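Local coordinates for transmembrane oligosaccharyl transferase (Archaeoglobus fulgidus, PDB 3WAJ), which is an archaeal membrane enzyme of the STT3 family of oligosaccharyl transferases, with a many-helix transmembrane region and a bound zinc ion, at residues Ala288-Ala293 / Ile321-Leu326; Asp242-Ser247 / Trp300-Phe305; Ile206-Tyr211 / Phe219-Ile224. All coordinates share one frame; numbering follows the deposited sequence.

Contact 1. Residues Ala288-Ala293 / Ile321-Leu326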
loop_
_atom_site.group_PDB
_atom_site.type_symbol
_atom_site.label_atom_id
_atom_site.label_comp_id
_atom_site.label_asym_id
_atom_site.label_seq_id
_atom_site.Cartn_x
_atom_site.Cartn_y
_atom_site.Cartn_z
ATOM N N ALA A 288 8.501 28.990 14.598
ATOM C CA ALA A 288 8.065 29.865 15.677
ATOM C C ALA A 288 8.996 31.068 15.740
ATOM O O ALA A 288 8.569 32.197 15.973
ATOM C CB ALA A 288 8.068 29.120 16.986
ATOM N N VAL A 289 10.276 30.806 15.521
ATOM C CA VAL A 289 11.279 31.850 15.500
ATOM C C VAL A 289 11.088 32.791 14.310
ATOM O O VAL A 289 11.107 34.010 14.496
ATOM C CB VAL A 289 12.672 31.247 15.502
ATOM C CG1 VAL A 289 13.717 32.347 15.383
ATOM C CG2 VAL A 289 12.866 30.443 16.770
ATOM N N ILE A 290 10.908 32.227 13.108
ATOM C CA ILE A 290 10.619 33.012 11.897
ATOM C C ILE A 290 9.445 33.974 12.123
ATOM O O ILE A 290 9.516 35.166 11.804
ATOM C CB ILE A 290 10.205 32.127 10.700
ATOM C CG1 ILE A 290 11.126 30.924 10.533
ATOM C CG2 ILE A 290 10.106 32.965 9.430
ATOM C CD1 ILE A 290 12.437 31.245 9.960
ATOM N N ALA A 291 8.357 33.429 12.652
ATOM C CA ALA A 291 7.182 34.220 12.965
ATOM C C ALA A 291 7.558 35.376 13.885
ATOM O O ALA A 291 7.065 36.488 13.722
ATOM C CB ALA A 291 6.132 33.359 13.612
ATOM N N ALA A 292 8.433 35.108 14.851
ATOM C CA ALA A 292 8.869 36.140 15.791
ATOM C C ALA A 292 9.708 37.190 15.080
ATOM O O ALA A 292 9.664 38.367 15.441
ATOM C CB ALA A 292 9.641 35.529 16.944
ATOM N N ALA A 293 10.482 36.769 14.081
ATOM C CA ALA A 293 11.271 37.722 13.303
ATOM C C ALA A 293 10.333 38.628 12.517
ATOM O O ALA A 293 10.558 39.842 12.422
ATOM C CB ALA A 293 12.230 37.012 12.388
ATOM N N ILE A 321 12.398 39.805 2.208
ATOM C CA ILE A 321 13.122 39.149 1.118
ATOM C C ILE A 321 14.493 38.658 1.586
ATOM O O ILE A 321 14.903 37.522 1.304
ATOM C CB ILE A 321 13.333 40.102 -0.059
ATOM C CG1 ILE A 321 11.988 40.532 -0.654
ATOM C CG2 ILE A 321 14.209 39.447 -1.107
ATOM C CD1 ILE A 321 11.169 39.389 -1.160
ATOM N N VAL A 322 15.187 39.525 2.317
ATOM C CA VAL A 322 16.516 39.223 2.821
ATOM C C VAL A 322 16.456 38.135 3.876
ATOM O O VAL A 322 17.239 37.185 3.838
ATOM C CB VAL A 322 17.178 40.480 3.399
ATOM C CG1 VAL A 322 18.267 40.112 4.395
ATOM C CG2 VAL A 322 17.717 41.357 2.267
ATOM N N LEU A 323 15.521 38.280 4.812
ATOM C CA LEU A 323 15.315 37.295 5.873
ATOM C C LEU A 323 15.134 35.881 5.318
ATOM O O LEU A 323 15.773 34.944 5.791
ATOM C CB LEU A 323 14.103 37.675 6.729
ATOM C CG LEU A 323 13.999 37.169 8.175
ATOM C CD1 LEU A 323 12.824 36.216 8.342
ATOM C CD2 LEU A 323 15.290 36.515 8.648
ATOM N N THR A 324 14.271 35.733 4.316
ATOM C CA THR A 324 14.037 34.424 3.710
ATOM C C THR A 324 15.274 33.910 2.976
ATOM O O THR A 324 15.572 32.715 3.029
ATOM C CB THR A 324 12.834 34.426 2.740
ATOM O OG1 THR A 324 13.198 35.082 1.520
ATOM C CG2 THR A 324 11.640 35.123 3.366
ATOM N N ALA A 325 15.980 34.809 2.289
ATOM C CA ALA A 325 17.211 34.460 1.576
ATOM C C ALA A 325 18.199 33.761 2.505
ATOM O O ALA A 325 18.724 32.692 2.179
ATOM C CB ALA A 325 17.843 35.696 0.976
ATOM N N LEU A 326 18.438 34.371 3.663
ATOM C CA LEU A 326 19.300 33.793 4.690
ATOM C C LEU A 326 18.812 32.427 5.171
ATOM O O LEU A 326 19.593 31.474 5.239
ATOM C CB LEU A 326 19.439 34.747 5.878
ATOM C CG LEU A 326 20.056 36.101 5.533
ATOM C CD1 LEU A 326 20.364 36.899 6.789
ATOM C CD2 LEU A 326 21.307 35.917 4.685
#
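Ile290 and Ala293 on one side and Leu323 on the other make up this small apolar touch between two membrane helices, 278-303 and 315-332. Ile290 comes first along the segment. Its branch methyl CG2 is the atom that reaches across, lying 4.4 Å from Leu323 CD1. Three residues on, and so on nearly the same helix face, Ala293 aims its CB at the partner helix and meets that same methyl, with 4.2 Å between Ala293 CB and Leu323 CD1. One leucine methyl thus serves both contacts, the two directions at CD1 being about 79° apart. The chi1 of Leu323 (-156°) sets CG roughly anti to the backbone N, and chi2 (-115°) then turns CD1 to Ala293. The helices stay well separated, with 8.5 Å between Ala293 CA and Leu323 CA, and only 92 Å² is buried in all, evidence of a light surface contact. Beside it, Thr324 OG1 bonds back to Ile321 O at 3.0 Å, approaching from the same face of the carbonyl as Ala325 N. Helix 221-234 flanks both partners, through Leu226 against Ile290 and Phe230 against Thr324, while Ala291 packs on Ala250 and Val251 of helix 243-261.

Contact 2. Residues Asp242-Ser247 / Trp300-Phe305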
loop_
_atom_site.group_PDB
_atom_site.type_symbol
_atom_site.label_atom_id
_atom_site.label_comp_id
_atom_site.label_asym_id
_atom_site.label_seq_id
_atom_site.Cartn_x
_atom_site.Cartn_y
_atom_site.Cartn_z
ATOM N N ASP A 242 -3.459 42.693 9.964
ATOM C CA ASP A 242 -2.820 43.079 11.222
ATOM C C ASP A 242 -1.574 42.193 11.393
ATOM O O ASP A 242 -1.567 41.209 12.152
ATOM C CB ASP A 242 -3.808 42.959 12.394
ATOM C CG ASP A 242 -3.184 43.309 13.745
ATOM O OD1 ASP A 242 -2.039 43.811 13.795
ATOM O OD2 ASP A 242 -3.862 43.079 14.769
ATOM N N ARG A 243 -0.531 42.564 10.661
ATOM C CA ARG A 243 0.683 41.782 10.549
ATOM C C ARG A 243 1.343 41.473 11.890
ATOM O O ARG A 243 1.970 40.426 12.036
ATOM C CB ARG A 243 1.665 42.497 9.622
ATOM C CG ARG A 243 1.337 42.369 8.141
ATOM C CD ARG A 243 2.255 43.260 7.303
ATOM N NE ARG A 243 1.478 44.245 6.551
ATOM C CZ ARG A 243 1.351 45.526 6.882
ATOM N NH1 ARG A 243 1.974 46.007 7.944
ATOM N NH2 ARG A 243 0.609 46.327 6.135
ATOM N N LYS A 244 1.215 42.366 12.867
ATOM C CA LYS A 244 1.778 42.076 14.190
ATOM C C LYS A 244 1.047 40.922 14.887
ATOM O O LYS A 244 1.682 40.025 15.452
ATOM C CB LYS A 244 1.843 43.316 15.087
ATOM C CG LYS A 244 3.119 44.126 14.889
ATOM C CD LYS A 244 3.439 45.028 16.072
ATOM C CE LYS A 244 2.321 46.022 16.349
ATOM N NZ LYS A 244 2.516 46.672 17.682
ATOM N N ASN A 245 -0.281 40.943 14.835
ATOM C CA ASN A 245 -1.062 39.849 15.392
ATOM C C ASN A 245 -1.010 38.573 14.532
ATOM O O ASN A 245 -0.987 37.465 15.076
ATOM C CB ASN A 245 -2.511 40.287 15.707
ATOM C CG ASN A 245 -2.624 41.034 17.036
ATOM O OD1 ASN A 245 -2.118 40.582 18.070
ATOM N ND2 ASN A 245 -3.288 42.189 17.010
ATOM N N LEU A 246 -0.977 38.728 13.208
ATOM C CA LEU A 246 -0.815 37.587 12.300
ATOM C C LEU A 246 0.439 36.816 12.694
ATOM O O LEU A 246 0.446 35.585 12.727
ATOM C CB LEU A 246 -0.693 38.048 10.845
ATOM C CG LEU A 246 -0.146 37.006 9.867
ATOM C CD1 LEU A 246 -1.142 35.870 9.708
ATOM C CD2 LEU A 246 0.186 37.604 8.517
ATOM N N SER A 247 1.487 37.566 13.015
ATOM C CA SER A 247 2.759 37.002 13.429
ATOM C C SER A 247 2.707 36.397 14.830
ATOM O O SER A 247 3.213 35.289 15.046
ATOM C CB SER A 247 3.848 38.072 13.371
ATOM O OG SER A 247 3.807 38.742 12.131
ATOM N N TRP A 300 9.540 47.355 13.639
ATOM C CA TRP A 300 10.465 48.318 13.035
ATOM C C TRP A 300 9.763 49.178 12.003
ATOM O O TRP A 300 10.027 50.379 11.878
ATOM C CB TRP A 300 11.640 47.594 12.373
ATOM C CG TRP A 300 12.626 47.108 13.377
ATOM C CD1 TRP A 300 12.873 47.649 14.612
ATOM C CD2 TRP A 300 13.491 45.973 13.253
ATOM N NE1 TRP A 300 13.845 46.923 15.256
ATOM C CE2 TRP A 300 14.241 45.889 14.446
ATOM C CE3 TRP A 300 13.697 45.016 12.255
ATOM C CZ2 TRP A 300 15.186 44.883 14.666
ATOM C CZ3 TRP A 300 14.638 44.019 12.472
ATOM C CH2 TRP A 300 15.366 43.958 13.669
ATOM N N ASN A 301 8.871 48.546 11.256
ATOM C CA ASN A 301 8.062 49.242 10.275
ATOM C C ASN A 301 7.174 50.283 10.960
ATOM O O ASN A 301 7.201 51.470 10.611
ATOM C CB ASN A 301 7.200 48.225 9.529
ATOM C CG ASN A 301 6.476 48.830 8.367
ATOM O OD1 ASN A 301 5.287 48.584 8.167
ATOM N ND2 ASN A 301 7.187 49.637 7.588
ATOM N N ASP A 302 6.405 49.827 11.948
ATOM C CA ASP A 302 5.454 50.689 12.639
ATOM C C ASP A 302 6.120 51.858 13.357
ATOM O O ASP A 302 5.518 52.921 13.484
ATOM C CB ASP A 302 4.617 49.888 13.630
ATOM C CG ASP A 302 3.754 48.826 12.960
ATOM O OD1 ASP A 302 3.483 48.923 11.740
ATOM O OD2 ASP A 302 3.339 47.891 13.687
ATOM N N VAL A 303 7.360 51.665 13.812
ATOM C CA VAL A 303 8.063 52.703 14.563
ATOM C C VAL A 303 8.673 53.745 13.625
ATOM O O VAL A 303 8.904 54.887 14.011
ATOM C CB VAL A 303 9.137 52.114 15.531
ATOM C CG1 VAL A 303 10.355 51.611 14.759
ATOM C CG2 VAL A 303 9.557 53.146 16.576
ATOM N N GLY A 304 8.899 53.364 12.374
ATOM C CA GLY A 304 9.434 54.303 11.404
ATOM C C GLY A 304 10.895 54.035 11.113
ATOM O O GLY A 304 11.572 54.839 10.487
ATOM N N PHE A 305 11.380 52.886 11.562
ATOM C CA PHE A 305 12.779 52.551 11.388
ATOM C C PHE A 305 13.187 52.478 9.918
ATOM O O PHE A 305 14.205 53.051 9.524
ATOM C CB PHE A 305 13.113 51.244 12.105
ATOM C CG PHE A 305 14.458 50.702 11.752
ATOM C CD1 PHE A 305 15.611 51.312 12.228
ATOM C CD2 PHE A 305 14.578 49.596 10.923
ATOM C CE1 PHE A 305 16.858 50.817 11.894
ATOM C CE2 PHE A 305 15.817 49.097 10.585
ATOM C CZ PHE A 305 16.961 49.708 11.074
#
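Lys244 and Asp302 meet where the first turn of helix 243-261 lies beside the last turn of helix 278-303, which closes in a Schellman motif at Gly304. The charged pair comes first. The two side chains approach from opposite directions, yet it is the aliphatic part of the lysine that touches: Lys244 CE lies 3.4 Å from Asp302 OD2. A bend at chi3 (-59°) turns the ammonium aside, leaving Lys244 NZ 4.3 Å from Asp302 OD2, beyond a salt bridge, so any attraction is probably modest. A second, looser polar approach sets Asn301 OD1 obliquely to the guanidinium of Arg243, 4.2 Å from its NH1. That guanidinium has its stronger partner in Glu298, one turn earlier on the same helix as Asn301, through a salt bridge. Glu298 also lies close to the like-charged Asp302, and Arg243 may offset part of that charge. The remaining interactions finish the helix ends. Asp242 occupies the N-cap of helix 243-261, with its backbone O accepting from Leu246 N. At the other end Gly304 has a positive phi of 105°, and Phe305 N reaches back to Trp300 O at 2.9 Å.

Contact 3. Residues Ile206-Tyr211 / Phe219-Ile224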
loop_
_atom_site.group_PDB
_atom_site.type_symbol
_atom_site.label_atom_id
_atom_site.label_comp_id
_atom_site.label_asym_id
_atom_site.label_seq_id
_atom_site.Cartn_x
_atom_site.Cartn_y
_atom_site.Cartn_z
ATOM N N ILE A 206 -2.668 22.948 18.057
ATOM C CA ILE A 206 -3.019 21.560 18.349
ATOM C C ILE A 206 -3.320 20.809 17.065
ATOM O O ILE A 206 -2.895 19.668 16.892
ATOM C CB ILE A 206 -4.206 21.451 19.351
ATOM C CG1 ILE A 206 -3.725 21.711 20.777
ATOM C CG2 ILE A 206 -4.849 20.083 19.296
ATOM C CD1 ILE A 206 -4.837 21.843 21.784
ATOM N N THR A 207 -4.051 21.456 16.163
ATOM C CA THR A 207 -4.387 20.848 14.877
ATOM C C THR A 207 -3.125 20.601 14.043
ATOM O O THR A 207 -3.014 19.577 13.374
ATOM C CB THR A 207 -5.393 21.695 14.090
ATOM O OG1 THR A 207 -4.817 22.979 13.827
ATOM C CG2 THR A 207 -6.680 21.867 14.879
ATOM N N ILE A 208 -2.169 21.526 14.087
ATOM C CA ILE A 208 -0.898 21.266 13.412
ATOM C C ILE A 208 -0.193 20.071 14.050
ATOM O O ILE A 208 0.145 19.096 13.365
ATOM C CB ILE A 208 0.028 22.483 13.400
ATOM C CG1 ILE A 208 -0.537 23.546 12.453
ATOM C CG2 ILE A 208 1.448 22.073 12.962
ATOM C CD1 ILE A 208 0.242 24.828 12.443
ATOM N N GLY A 209 0.002 20.147 15.366
ATOM C CA GLY A 209 0.536 19.040 16.139
ATOM C C GLY A 209 -0.094 17.713 15.755
ATOM O O GLY A 209 0.626 16.733 15.506
ATOM N N LEU A 210 -1.425 17.681 15.681
ATOM C CA LEU A 210 -2.127 16.429 15.381
ATOM C C LEU A 210 -1.852 15.998 13.948
ATOM O O LEU A 210 -1.713 14.801 13.664
ATOM C CB LEU A 210 -3.622 16.552 15.656
ATOM C CG LEU A 210 -3.935 16.682 17.144
ATOM C CD1 LEU A 210 -5.426 16.741 17.407
ATOM C CD2 LEU A 210 -3.308 15.536 17.913
ATOM N N TYR A 211 -1.731 16.978 13.054
ATOM C CA TYR A 211 -1.353 16.705 11.663
ATOM C C TYR A 211 -0.007 15.955 11.569
ATOM O O TYR A 211 0.071 14.873 10.983
ATOM C CB TYR A 211 -1.350 18.011 10.849
ATOM C CG TYR A 211 -1.029 17.837 9.384
ATOM C CD1 TYR A 211 -1.532 16.766 8.665
ATOM C CD2 TYR A 211 -0.231 18.749 8.719
ATOM C CE1 TYR A 211 -1.236 16.601 7.325
ATOM C CE2 TYR A 211 0.069 18.592 7.372
ATOM C CZ TYR A 211 -0.438 17.515 6.685
ATOM O OH TYR A 211 -0.145 17.345 5.351
ATOM N N PHE A 219 5.010 18.181 8.776
ATOM C CA PHE A 219 5.698 19.437 9.086
ATOM C C PHE A 219 5.573 20.399 7.900
ATOM O O PHE A 219 5.725 21.600 8.051
ATOM C CB PHE A 219 7.177 19.173 9.390
ATOM C CG PHE A 219 7.937 18.629 8.210
ATOM C CD1 PHE A 219 8.507 19.493 7.274
ATOM C CD2 PHE A 219 8.043 17.263 8.010
ATOM C CE1 PHE A 219 9.173 19.004 6.161
ATOM C CE2 PHE A 219 8.718 16.761 6.908
ATOM C CZ PHE A 219 9.285 17.637 5.980
ATOM N N ILE A 220 5.309 19.844 6.719
ATOM C CA ILE A 220 5.155 20.614 5.488
ATOM C C ILE A 220 4.090 21.714 5.587
ATOM O O ILE A 220 4.149 22.692 4.852
ATOM C CB ILE A 220 4.846 19.669 4.284
ATOM C CG1 ILE A 220 5.298 20.296 2.967
ATOM C CG2 ILE A 220 3.356 19.339 4.214
ATOM C CD1 ILE A 220 6.722 20.729 2.963
ATOM N N ILE A 221 3.123 21.567 6.491
ATOM C CA ILE A 221 2.127 22.619 6.701
ATOM C C ILE A 221 2.803 23.885 7.250
ATOM O O ILE A 221 2.299 24.996 7.084
ATOM C CB ILE A 221 0.989 22.149 7.647
ATOM C CG1 ILE A 221 -0.136 23.178 7.713
ATOM C CG2 ILE A 221 1.508 21.926 9.047
ATOM C CD1 ILE A 221 -0.831 23.391 6.402
ATOM N N ALA A 222 3.959 23.723 7.893
ATOM C CA ALA A 222 4.663 24.880 8.458
ATOM C C ALA A 222 5.186 25.880 7.398
ATOM O O ALA A 222 4.905 27.076 7.505
ATOM C CB ALA A 222 5.762 24.459 9.455
ATOM N N PRO A 223 5.948 25.402 6.384
ATOM C CA PRO A 223 6.340 26.292 5.280
ATOM C C PRO A 223 5.135 26.949 4.613
ATOM O O PRO A 223 5.204 28.120 4.235
ATOM C CB PRO A 223 7.000 25.343 4.277
ATOM C CG PRO A 223 7.478 24.193 5.085
ATOM C CD PRO A 223 6.554 24.060 6.254
ATOM N N ILE A 224 4.040 26.203 4.473
ATOM C CA ILE A 224 2.825 26.732 3.846
ATOM C C ILE A 224 2.298 27.974 4.569
ATOM O O ILE A 224 2.126 29.024 3.961
ATOM C CB ILE A 224 1.724 25.653 3.738
ATOM C CG1 ILE A 224 2.123 24.583 2.711
ATOM C CG2 ILE A 224 0.383 26.268 3.362
ATOM C CD1 ILE A 224 1.145 23.422 2.631
#
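Tyr211 and Ile221 meet near the turn of a helical hairpin in which helix 199-214 is followed, after a short connection, by helix 221-234. The antiparallel sense is seen in the pairing of nearest CA atoms, Ile208 with Ile221 and Tyr211 with Phe219. In the first shell the Ile221 methyl CG2 sits at the edge of the tyrosine ring, in its plane, 3.6 Å from Tyr211 CD2. This methyl therefore abuts the rim rather than a face, while Ile221 CB, somewhat off the ring plane, is 3.7 Å from Tyr211 CE2. With CG anti to the backbone N (chi1 -178°), the tyrosine ring extends across to the second helix. The same Ile221 methyl also meets Ile208, its CG2 lying 3.9 Å from Ile208 CG2, and so fills the place between two residues that are three apart on helix 199-214. Farther along the ring, Ile220 runs side by side with Tyr211, and its CG2 comes to 4.2 Å from Tyr211 OH.

The next shell fixes these groups from outside the hairpin. Tyr211 OH, within a buried contact, is hydrogen-bonded to the hydroxyl of Tyr430, and the tyrosine also packs on Trp169 of helix 163-181. That helix starts at His163, which with Asp47 and Asp161 binds the zinc ion; the Tyr211 side chain is about 13 Å from the metal, well outside its coordination sphere. Ile208 is backed by Ala173 of the same helix and by Thr253 and Ser257 of helix 243-261. On the other arm, the CB of Phe219 points away from segment 206-211, and its ring meets Phe279 edge-to-face. Its backbone is part of a 3-10 turn, with Ala222 N bonded to Phe219 O at 2.8 Å.

In the fold
All three contacts belong to the N-terminal STT3 region of the chain and lie on the same side of the chain's centre. Contact 3 comes first along the sequence and closes before the others begin; contacts 1 and 2 then interleave, their segments alternating. Both of these use helix 278-303, and their centres are 14 Å apart, with a direct touch of 3.6 Å between Ala291 O and Ser247 CB. Contact 3 has its centre 18 Å from that of contact 1 and 25 Å from that of contact 2. The series thus runs from a buried helical hairpin on the zinc side of the bundle to helix ends at its periphery, joined by helices 221-234 and 243-261.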